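Local coordinates for protein Lysine/ornithine decarboxylase (Selenomonas ruminantium, PDB 5GJO) that decarboxylates L-lysine and L-ornithine with similar efficiency, using pyridoxal 5'-phosphate as cofactor, to give cadaverine and putrescine, at residues Phe23-Asn34 with Tyr260-Val269; Tyr191-Phe202 with Ala239-Phe248. The protein carries 2 engineered substitutions. One frame throughout, in Å; residues are numbered along the deposited sequence.

Contact 1. Residues Phe23-Asn34 with Tyr260-Val269; sequences FLVASLDKVEEN and YMCGTAVNLV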
loop_
_atom_site.group_PDB
_atom_site.type_symbol
_atom_site.label_atom_id
_atom_site.label_comp_id
_atom_site.label_asym_id
_atom_site.label_seq_id
_atom_site.Cartn_x
_atom_site.Cartn_y
_atom_site.Cartn_z
ATOM N N PHE A 23 -5.971 -15.420 5.054
ATOM C CA PHE A 23 -5.569 -15.047 6.390
ATOM C C PHE A 23 -4.151 -15.368 6.649
ATOM O O PHE A 23 -3.603 -16.329 6.028
ATOM C CB PHE A 23 -6.480 -15.742 7.417
ATOM C CG PHE A 23 -6.489 -17.255 7.337
ATOM C CD1 PHE A 23 -5.616 -18.023 8.088
ATOM C CD2 PHE A 23 -7.404 -17.891 6.538
ATOM C CE1 PHE A 23 -5.658 -19.423 7.977
ATOM C CE2 PHE A 23 -7.450 -19.260 6.453
ATOM C CZ PHE A 23 -6.540 -19.992 7.143
ATOM N N LEU A 24 -3.556 -14.626 7.579
ATOM C CA LEU A 24 -2.237 -14.933 8.099
ATOM C C LEU A 24 -2.342 -15.759 9.342
ATOM O O LEU A 24 -3.287 -15.591 10.124
ATOM C CB LEU A 24 -1.469 -13.670 8.418
ATOM C CG LEU A 24 -1.168 -12.771 7.194
ATOM C CD1 LEU A 24 -0.940 -11.363 7.618
ATOM C CD2 LEU A 24 0.042 -13.230 6.417
ATOM N N VAL A 25 -1.357 -16.595 9.600
ATOM C CA VAL A 25 -1.289 -17.376 10.825
ATOM C C VAL A 25 0.078 -17.109 11.484
ATOM O O VAL A 25 1.151 -17.327 10.823
ATOM C CB VAL A 25 -1.443 -18.888 10.568
ATOM C CG1 VAL A 25 -1.312 -19.674 11.849
ATOM C CG2 VAL A 25 -2.731 -19.219 9.795
ATOM N N ALA A 26 0.077 -16.546 12.669
ATOM C CA ALA A 26 1.241 -16.204 13.447
ATOM C C ALA A 26 1.499 -17.135 14.594
ATOM O O ALA A 26 0.566 -17.378 15.435
ATOM C CB ALA A 26 1.117 -14.806 14.008
ATOM N N SER A 27 2.754 -17.583 14.721
ATOM C CA SER A 27 3.144 -18.454 15.847
ATOM C C SER A 27 3.875 -17.650 16.926
ATOM O O SER A 27 4.972 -17.149 16.728
ATOM C CB SER A 27 3.995 -19.614 15.381
ATOM O OG SER A 27 4.685 -20.251 16.482
ATOM N N LEU A 28 3.207 -17.479 18.050
ATOM C CA LEU A 28 3.811 -16.763 19.193
ATOM C C LEU A 28 5.023 -17.523 19.666
ATOM O O LEU A 28 6.023 -16.921 20.102
ATOM C CB LEU A 28 2.790 -16.628 20.309
ATOM C CG LEU A 28 1.632 -15.712 20.020
ATOM C CD1 LEU A 28 0.667 -15.643 21.210
ATOM C CD2 LEU A 28 1.966 -14.289 19.539
ATOM N N ASP A 29 4.946 -18.859 19.682
ATOM C CA ASP A 29 6.091 -19.650 20.133
ATOM C C ASP A 29 7.323 -19.392 19.245
ATOM O O ASP A 29 8.450 -19.328 19.755
ATOM C CB ASP A 29 5.836 -21.131 20.180
ATOM C CG ASP A 29 4.916 -21.571 21.352
ATOM O OD1 ASP A 29 4.402 -20.710 22.111
ATOM O OD2 ASP A 29 4.654 -22.807 21.363
ATOM N N LYS A 30 7.103 -19.169 17.942
ATOM C CA LYS A 30 8.259 -18.935 17.058
ATOM C C LYS A 30 8.753 -17.491 17.304
ATOM O O LYS A 30 10.014 -17.300 17.288
ATOM C CB LYS A 30 7.912 -19.069 15.562
ATOM C CG LYS A 30 9.087 -18.843 14.602
ATOM C CD LYS A 30 10.302 -19.754 14.791
ATOM C CE LYS A 30 11.370 -19.288 13.826
ATOM N NZ LYS A 30 12.679 -19.775 14.222
ATOM N N VAL A 31 7.859 -16.536 17.554
ATOM C CA VAL A 31 8.338 -15.169 17.938
ATOM C C VAL A 31 9.211 -15.261 19.195
ATOM O O VAL A 31 10.313 -14.714 19.295
ATOM C CB VAL A 31 7.211 -14.163 18.107
ATOM C CG1 VAL A 31 7.745 -12.845 18.633
ATOM C CG2 VAL A 31 6.510 -13.970 16.734
ATOM N N GLU A 32 8.728 -16.024 20.178
ATOM C CA GLU A 32 9.519 -16.191 21.388
ATOM C C GLU A 32 10.847 -16.844 21.160
ATOM O O GLU A 32 11.857 -16.373 21.746
ATOM C CB GLU A 32 8.629 -16.929 22.453
ATOM C CG GLU A 32 9.370 -17.254 23.740
ATOM C CD GLU A 32 8.415 -17.721 24.894
ATOM O OE1 GLU A 32 7.231 -17.892 24.692
ATOM O OE2 GLU A 32 8.901 -18.070 25.972
ATOM N N GLU A 33 10.895 -17.922 20.342
ATOM C CA GLU A 33 12.109 -18.556 19.999
ATOM C C GLU A 33 13.102 -17.576 19.343
ATOM O O GLU A 33 14.351 -17.611 19.622
ATOM C CB GLU A 33 11.863 -19.738 19.089
ATOM C CG GLU A 33 13.076 -20.455 18.586
ATOM C CD GLU A 33 12.656 -21.605 17.634
ATOM O OE1 GLU A 33 12.159 -22.594 18.184
ATOM O OE2 GLU A 33 12.815 -21.510 16.372
ATOM N N ASN A 34 12.566 -16.756 18.429
ATOM C CA ASN A 34 13.426 -15.734 17.805
ATOM C C ASN A 34 13.983 -14.706 18.828
ATOM O O ASN A 34 15.173 -14.309 18.735
ATOM C CB ASN A 34 12.665 -14.986 16.699
ATOM C CG ASN A 34 12.406 -15.858 15.488
ATOM O OD1 ASN A 34 13.097 -16.867 15.272
ATOM N ND2 ASN A 34 11.504 -15.385 14.601
ATOM N N TYR A 260 13.430 -9.429 11.574
ATOM C CA TYR A 260 13.874 -10.707 12.095
ATOM C C TYR A 260 12.872 -11.309 13.100
ATOM O O TYR A 260 12.709 -12.494 13.154
ATOM C CB TYR A 260 15.294 -10.586 12.702
ATOM C CG TYR A 260 15.632 -11.683 13.681
ATOM C CD1 TYR A 260 16.139 -12.889 13.266
ATOM C CD2 TYR A 260 15.348 -11.531 15.016
ATOM C CE1 TYR A 260 16.399 -13.903 14.174
ATOM C CE2 TYR A 260 15.602 -12.540 15.927
ATOM C CZ TYR A 260 16.132 -13.723 15.502
ATOM O OH TYR A 260 16.363 -14.714 16.409
ATOM N N MET A 261 12.277 -10.473 13.937
ATOM C CA MET A 261 11.558 -10.984 15.096
ATOM C C MET A 261 10.362 -11.847 14.666
ATOM O O MET A 261 10.166 -12.900 15.264
ATOM C CB MET A 261 11.114 -9.844 16.022
ATOM C CG MET A 261 10.780 -10.273 17.439
ATOM S SD MET A 261 12.216 -10.992 18.260
ATOM C CE MET A 261 13.296 -9.580 18.485
ATOM N N CYS A 262 9.608 -11.428 13.641
ATOM C CA CYS A 262 8.408 -12.184 13.244
ATOM C C CYS A 262 8.474 -12.742 11.844
ATOM O O CYS A 262 7.535 -13.399 11.431
ATOM C CB CYS A 262 7.159 -11.333 13.397
ATOM S SG CYS A 262 7.049 -10.421 14.931
ATOM N N GLY A 263 9.519 -12.416 11.057
ATOM C CA GLY A 263 9.503 -12.769 9.666
ATOM C C GLY A 263 9.261 -14.235 9.435
ATOM O O GLY A 263 8.421 -14.631 8.586
ATOM N N THR A 264 9.956 -15.030 10.214
ATOM C CA THR A 264 9.890 -16.488 10.080
ATOM C C THR A 264 8.785 -17.119 11.005
ATOM O O THR A 264 8.745 -18.320 11.182
ATOM C CB THR A 264 11.184 -17.149 10.510
ATOM O OG1 THR A 264 11.609 -16.600 11.743
ATOM C CG2 THR A 264 12.242 -16.859 9.414
ATOM N N ALA A 265 7.891 -16.313 11.552
ATOM C CA ALA A 265 6.860 -16.765 12.447
ATOM C C ALA A 265 5.442 -16.707 11.897
ATOM O O ALA A 265 4.504 -16.926 12.649
ATOM C CB ALA A 265 6.930 -15.987 13.736
ATOM N N VAL A 266 5.242 -16.314 10.635
ATOM C CA VAL A 266 3.939 -16.042 10.065
ATOM C C VAL A 266 3.830 -16.699 8.678
ATOM O O VAL A 266 4.827 -16.660 7.898
ATOM C CB VAL A 266 3.669 -14.538 9.993
ATOM C CG1 VAL A 266 2.269 -14.274 9.467
ATOM C CG2 VAL A 266 3.891 -13.858 11.323
ATOM N N ASN A 267 2.694 -17.315 8.381
ATOM C CA ASN A 267 2.404 -17.887 7.073
ATOM C C ASN A 267 1.115 -17.241 6.562
ATOM O O ASN A 267 0.288 -16.867 7.331
ATOM C CB ASN A 267 2.152 -19.401 7.116
ATOM C CG ASN A 267 3.383 -20.240 7.429
ATOM O OD1 ASN A 267 3.296 -21.455 7.471
ATOM N ND2 ASN A 267 4.514 -19.600 7.651
ATOM N N LEU A 268 0.992 -17.112 5.252
ATOM C CA LEU A 268 -0.247 -16.740 4.589
ATOM C C LEU A 268 -0.920 -17.915 3.978
ATOM O O LEU A 268 -0.262 -18.751 3.244
ATOM C CB LEU A 268 0.003 -15.742 3.462
ATOM C CG LEU A 268 -1.173 -15.364 2.599
ATOM C CD1 LEU A 268 -2.152 -14.471 3.355
ATOM C CD2 LEU A 268 -0.575 -14.584 1.415
ATOM N N VAL A 269 -2.220 -18.023 4.198
ATOM C CA VAL A 269 -3.068 -19.041 3.530
ATOM C C VAL A 269 -4.055 -18.324 2.608
ATOM O O VAL A 269 -4.825 -17.441 3.055
ATOM C CB VAL A 269 -3.869 -19.900 4.515
ATOM C CG1 VAL A 269 -4.616 -20.996 3.774
ATOM C CG2 VAL A 269 -2.910 -20.555 5.556
#
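Asn-34 meets the other segment with its amide nitrogen, which spends both hydrogens there: ND2 gives one to Met-261 O at 2.9 Å, nearly straight though above the plane of that carbonyl, and the other to Thr-264 OG1 at 3.1 Å. Its backbone oxygen is taken as well, since Tyr-260 OH donates to Asn-34 O over 2.6 Å, at the ring edge. An amide suits this buried spot because it can satisfy a carbonyl and a hydroxyl together. Beside it Val-31 packs CG2 on Ala-265 CB at 3.6 Å and on the sulfur of Cys-262; the small alanine lets the helix come this close, and Lys-30 lays its CG on the same methyl.

On the N-terminal side of Ser-27, residues 23-26 pair antiparallel with 266-269. Val-25 and Asn-267 exchange two backbone bonds, as do Phe-23 and Val-269, and Ser-27 N adds one to Ala-265 O. Phe-23 holds CG between its backbone N and carbonyl carbon (chi1 58°), which lays the ring beside Val-269, whose CB sits over one face 4.0 Å from the centroid. On the other face of the sheet Leu-24 CD2 touches Val-266 CG1 and Leu-268 CB.

A second shell positions these groups. Lys-30 NZ donates to Asn-34 OD1, which helps set the turn of the amide, and forms a salt bridge with Glu-33. Ser-27 caps helix 28-41, its OG accepting from Lys-30 N and also pairing with Glu-373, which binds Leu-28 N and Asp-29 N.

The contact joins the PLP-binding barrel, with Tyr-260's side chain about 6 Å from the bound pyridoxal phosphate, to the beta domain, where strand 23-26 lies between antiparallel strand 266-276 and parallel strand 369-371; helix 57-65 packs on Val-31 and Cys-262.

Contact 2. Residues Tyr191-Phe202 with Ala239-Phe248; sequences YEEALLVARRLF and AINKQIDRLF
Leu-195 pushes as a knob into the hole formed by Ile-240, Gln-243, Ile-244 and Leu-247, its CD1 lying 3.6 Å from Gln-243 CG. Helices 191-202 and 239-247 run almost parallel here, 14° apart. At one end Ile-240 lays CD1 over the face of Tyr-191, 3.7 Å from the ring centroid. At the other, Phe-248 turns its edge to the face of Phe-202 in a T-shaped pair, planes at 79°, with CE1 over the ring centre; its rim also abuts the helix backbone, CE2 near Leu-195 O and CZ 3.5 Å from Arg-199 N.

Arg-199 starts the polar edge. Bends at chi2 and chi3 lay CD over the face of Phe-248 and set the guanidinium nearly parallel to that ring, 18° apart, but displaced toward the rim. NH1 donates to Leu-247 O at 2.9 Å, while NH2 pairs with Asp-203. Gln-243 NE2 reaches Glu-192 O at 3.1 Å, on the opposite face of that carbonyl from Leu-196 N; Arg-246 NH1 donates to Gln-243 OE1, fixing the turn of the amide. A water bridges Glu-192 OE1 and Ala-239 O.

Long side chains with apolar stems and polar ends therefore close the seam, serving carbonyls near the surface while branched and aromatic residues fill the interior.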
loop_
_atom_site.group_PDB
_atom_site.type_symbol
_atom_site.label_atom_id
_atom_site.label_comp_id
_atom_site.label_asym_id
_atom_site.label_seq_id
_atom_site.Cartn_x
_atom_site.Cartn_y
_atom_site.Cartn_z
ATOM N N TYR A 191 28.163 -3.861 10.462
ATOM C CA TYR A 191 27.987 -3.652 11.882
ATOM C C TYR A 191 29.333 -3.427 12.575
ATOM O O TYR A 191 29.470 -2.567 13.391
ATOM C CB TYR A 191 27.288 -4.848 12.519
ATOM C CG TYR A 191 25.870 -5.079 12.062
ATOM C CD1 TYR A 191 24.804 -4.497 12.722
ATOM C CD2 TYR A 191 25.592 -5.919 11.007
ATOM C CE1 TYR A 191 23.501 -4.716 12.326
ATOM C CE2 TYR A 191 24.298 -6.152 10.606
ATOM C CZ TYR A 191 23.241 -5.542 11.271
ATOM O OH TYR A 191 21.946 -5.758 10.884
ATOM N N GLU A 192 30.323 -4.222 12.215
ATOM C CA GLU A 192 31.632 -4.121 12.843
ATOM C C GLU A 192 32.291 -2.771 12.599
ATOM O O GLU A 192 32.874 -2.201 13.484
ATOM C CB GLU A 192 32.534 -5.248 12.358
ATOM C CG GLU A 192 32.079 -6.606 12.836
ATOM C CD GLU A 192 32.844 -7.765 12.231
ATOM O OE1 GLU A 192 33.071 -8.733 12.941
ATOM O OE2 GLU A 192 33.196 -7.717 11.053
ATOM N N GLU A 193 32.184 -2.294 11.378
ATOM C CA GLU A 193 32.684 -0.979 10.984
ATOM C C GLU A 193 31.989 0.195 11.710
ATOM O O GLU A 193 32.631 1.088 12.191
ATOM C CB GLU A 193 32.584 -0.798 9.464
ATOM C CG GLU A 193 32.772 0.634 8.984
ATOM C CD GLU A 193 32.796 0.806 7.465
ATOM O OE1 GLU A 193 33.287 -0.089 6.777
ATOM O OE2 GLU A 193 32.357 1.852 6.982
ATOM N N ALA A 194 30.670 0.147 11.803
ATOM C CA ALA A 194 29.896 1.152 12.515
ATOM C C ALA A 194 30.261 1.238 13.971
ATOM O O ALA A 194 30.354 2.378 14.546
ATOM C CB ALA A 194 28.428 0.883 12.304
ATOM N N LEU A 195 30.485 0.085 14.550
ATOM C CA LEU A 195 30.973 -0.015 15.913
ATOM C C LEU A 195 32.324 0.684 16.156
ATOM O O LEU A 195 32.492 1.411 17.173
ATOM C CB LEU A 195 30.999 -1.458 16.371
ATOM C CG LEU A 195 29.541 -1.934 16.626
ATOM C CD1 LEU A 195 29.609 -3.443 16.788
ATOM C CD2 LEU A 195 28.774 -1.304 17.787
ATOM N N LEU A 196 33.230 0.553 15.212
ATOM C CA LEU A 196 34.594 1.185 15.358
ATOM C C LEU A 196 34.415 2.669 15.252
ATOM O O LEU A 196 35.041 3.432 15.955
ATOM C CB LEU A 196 35.539 0.731 14.258
ATOM C CG LEU A 196 35.980 -0.720 14.485
ATOM C CD1 LEU A 196 36.402 -1.415 13.230
ATOM C CD2 LEU A 196 37.111 -0.880 15.491
ATOM N N VAL A 197 33.600 3.104 14.306
ATOM C CA VAL A 197 33.329 4.530 14.164
ATOM C C VAL A 197 32.730 5.140 15.422
ATOM O O VAL A 197 33.163 6.213 15.931
ATOM C CB VAL A 197 32.405 4.826 12.942
ATOM C CG1 VAL A 197 32.013 6.285 12.891
ATOM C CG2 VAL A 197 33.123 4.412 11.629
ATOM N N ALA A 198 31.752 4.431 15.983
ATOM C CA ALA A 198 31.098 4.924 17.196
ATOM C C ALA A 198 32.092 4.989 18.386
ATOM O O ALA A 198 32.003 5.918 19.207
ATOM C CB ALA A 198 29.876 4.049 17.555
ATOM N N ARG A 199 32.999 4.039 18.447
ATOM C CA ARG A 199 34.021 3.960 19.504
ATOM C C ARG A 199 34.885 5.212 19.469
ATOM O O ARG A 199 35.077 5.832 20.499
ATOM C CB ARG A 199 34.867 2.704 19.364
ATOM C CG ARG A 199 35.972 2.532 20.435
ATOM C CD ARG A 199 35.398 2.375 21.838
ATOM N NE ARG A 199 35.200 3.596 22.578
ATOM C CZ ARG A 199 34.652 3.655 23.803
ATOM N NH1 ARG A 199 34.135 2.558 24.359
ATOM N NH2 ARG A 199 34.550 4.836 24.473
ATOM N N ARG A 200 35.326 5.619 18.300
ATOM C CA ARG A 200 36.114 6.856 18.152
ATOM C C ARG A 200 35.286 8.035 18.590
ATOM O O ARG A 200 35.768 8.879 19.375
ATOM C CB ARG A 200 36.686 7.019 16.757
ATOM C CG ARG A 200 37.400 8.354 16.591
ATOM C CD ARG A 200 37.807 8.559 15.160
ATOM N NE ARG A 200 36.683 8.546 14.189
ATOM C CZ ARG A 200 35.849 9.537 13.964
ATOM N NH1 ARG A 200 35.881 10.655 14.699
ATOM N NH2 ARG A 200 34.900 9.396 13.040
ATOM N N LEU A 201 34.057 8.132 18.132
ATOM C CA LEU A 201 33.155 9.223 18.582
ATOM C C LEU A 201 32.941 9.270 20.068
ATOM O O LEU A 201 32.987 10.343 20.669
ATOM C CB LEU A 201 31.843 9.221 17.830
ATOM C CG LEU A 201 31.956 9.472 16.331
ATOM C CD1 LEU A 201 30.617 9.194 15.648
ATOM C CD2 LEU A 201 32.366 10.895 16.021
ATOM N N PHE A 202 32.735 8.111 20.707
ATOM C CA PHE A 202 32.548 8.128 22.154
ATOM C C PHE A 202 33.833 8.700 22.869
ATOM O O PHE A 202 33.747 9.480 23.827
ATOM C CB PHE A 202 32.333 6.720 22.660
ATOM C CG PHE A 202 30.894 6.314 22.783
ATOM C CD1 PHE A 202 30.016 6.375 21.729
ATOM C CD2 PHE A 202 30.411 5.834 23.982
ATOM C CE1 PHE A 202 28.682 5.932 21.871
ATOM C CE2 PHE A 202 29.124 5.411 24.144
ATOM C CZ PHE A 202 28.212 5.505 23.083
ATOM N N ALA A 239 29.342 -12.431 16.081
ATOM C CA ALA A 239 30.415 -11.508 15.600
ATOM C C ALA A 239 30.077 -10.085 15.988
ATOM O O ALA A 239 30.971 -9.341 16.452
ATOM C CB ALA A 239 30.593 -11.614 14.114
ATOM N N ILE A 240 28.823 -9.705 15.897
ATOM C CA ILE A 240 28.401 -8.372 16.394
ATOM C C ILE A 240 28.646 -8.292 17.910
ATOM O O ILE A 240 29.213 -7.298 18.457
ATOM C CB ILE A 240 27.000 -8.068 15.975
ATOM C CG1 ILE A 240 26.856 -7.951 14.463
ATOM C CG2 ILE A 240 26.460 -6.799 16.579
ATOM C CD1 ILE A 240 25.430 -8.038 13.955
ATOM N N ASN A 241 28.189 -9.324 18.645
ATOM C CA ASN A 241 28.328 -9.338 20.102
ATOM C C ASN A 241 29.820 -9.247 20.495
ATOM O O ASN A 241 30.148 -8.461 21.427
ATOM C CB ASN A 241 27.692 -10.591 20.708
ATOM C CG ASN A 241 27.431 -10.444 22.150
ATOM O OD1 ASN A 241 26.540 -9.743 22.595
ATOM N ND2 ASN A 241 28.268 -11.121 22.932
ATOM N N LYS A 242 30.667 -9.959 19.752
ATOM C CA LYS A 242 32.121 -10.029 20.029
ATOM C C LYS A 242 32.696 -8.596 19.896
ATOM O O LYS A 242 33.517 -8.129 20.758
ATOM C CB LYS A 242 32.833 -11.029 19.143
ATOM C CG LYS A 242 34.309 -11.205 19.470
ATOM C CD LYS A 242 35.055 -11.983 18.433
ATOM C CE LYS A 242 36.428 -12.346 18.960
ATOM N NZ LYS A 242 37.119 -13.285 18.020
ATOM N N GLN A 243 32.249 -7.874 18.885
ATOM C CA GLN A 243 32.766 -6.551 18.633
ATOM C C GLN A 243 32.226 -5.575 19.658
ATOM O O GLN A 243 32.914 -4.600 20.077
ATOM C CB GLN A 243 32.429 -6.101 17.205
ATOM C CG GLN A 243 33.006 -4.738 16.803
ATOM C CD GLN A 243 34.393 -4.845 16.211
ATOM O OE1 GLN A 243 35.188 -5.650 16.641
ATOM N NE2 GLN A 243 34.647 -4.117 15.148
ATOM N N ILE A 244 31.014 -5.793 20.156
ATOM C CA ILE A 244 30.510 -4.959 21.214
ATOM C C ILE A 244 31.255 -5.221 22.538
ATOM O O ILE A 244 31.571 -4.277 23.252
ATOM C CB ILE A 244 28.987 -5.168 21.452
ATOM C CG1 ILE A 244 28.153 -4.678 20.242
ATOM C CG2 ILE A 244 28.497 -4.456 22.705
ATOM C CD1 ILE A 244 26.805 -5.278 20.190
ATOM N N ASP A 245 31.525 -6.479 22.850
ATOM C CA ASP A 245 32.335 -6.746 24.070
ATOM C C ASP A 245 33.746 -6.113 23.980
ATOM O O ASP A 245 34.279 -5.627 24.990
ATOM C CB ASP A 245 32.421 -8.208 24.384
ATOM C CG ASP A 245 31.365 -8.671 25.381
ATOM O OD1 ASP A 245 30.826 -7.841 26.152
ATOM O OD2 ASP A 245 31.142 -9.927 25.406
ATOM N N ARG A 246 34.342 -6.186 22.804
ATOM C CA ARG A 246 35.667 -5.693 22.511
ATOM C C ARG A 246 35.755 -4.224 22.690
ATOM O O ARG A 246 36.687 -3.724 23.351
ATOM C CB ARG A 246 36.056 -6.067 21.108
ATOM C CG ARG A 246 37.404 -5.523 20.653
ATOM C CD ARG A 246 37.467 -5.538 19.156
ATOM N NE ARG A 246 38.782 -5.132 18.646
ATOM C CZ ARG A 246 39.045 -4.948 17.377
ATOM N NH1 ARG A 246 38.062 -5.062 16.445
ATOM N NH2 ARG A 246 40.304 -4.711 17.007
ATOM N N LEU A 247 34.847 -3.496 22.097
ATOM C CA LEU A 247 34.882 -2.028 22.090
ATOM C C LEU A 247 34.071 -1.334 23.118
ATOM O O LEU A 247 34.396 -0.184 23.480
ATOM C CB LEU A 247 34.442 -1.487 20.694
ATOM C CG LEU A 247 35.244 -2.006 19.524
ATOM C CD1 LEU A 247 34.645 -1.491 18.218
ATOM C CD2 LEU A 247 36.747 -1.652 19.611
ATOM N N PHE A 248 32.930 -1.927 23.604
ATOM C CA PHE A 248 31.990 -1.258 24.472
ATOM C C PHE A 248 31.705 -2.113 25.705
ATOM O O PHE A 248 30.521 -2.405 26.028
ATOM C CB PHE A 248 30.678 -0.912 23.718
ATOM C CG PHE A 248 30.865 0.119 22.649
ATOM C CD1 PHE A 248 30.793 1.473 22.961
ATOM C CD2 PHE A 248 31.133 -0.263 21.332
ATOM C CE1 PHE A 248 30.970 2.427 21.990
ATOM C CE2 PHE A 248 31.357 0.732 20.335
ATOM C CZ PHE A 248 31.207 2.067 20.694
HETATM O O HOH W 1 33.552 -9.531 15.508
#

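How the contacts relate
Contact 1 is wholly buried and nearer the centre of the chain (about 12 Å from it, against about 23 Å for the centre of contact 2), whereas contact 2 is only partly buried, on helices round the barrel. They share no helix or strand, and contact 2 is nested within the chain loop that contact 1 closes. Contact 1 joins the start of the barrel region to its end: backbone pairing holds the strand half, while a buried amide, a tyrosine hydroxyl and small apolar groups join the helical half. Contact 2 joins two helices whose backbones are already bonded internally, so side chains do the work: interlocked apolar groups inside, charged and amide ends and a water towards solvent.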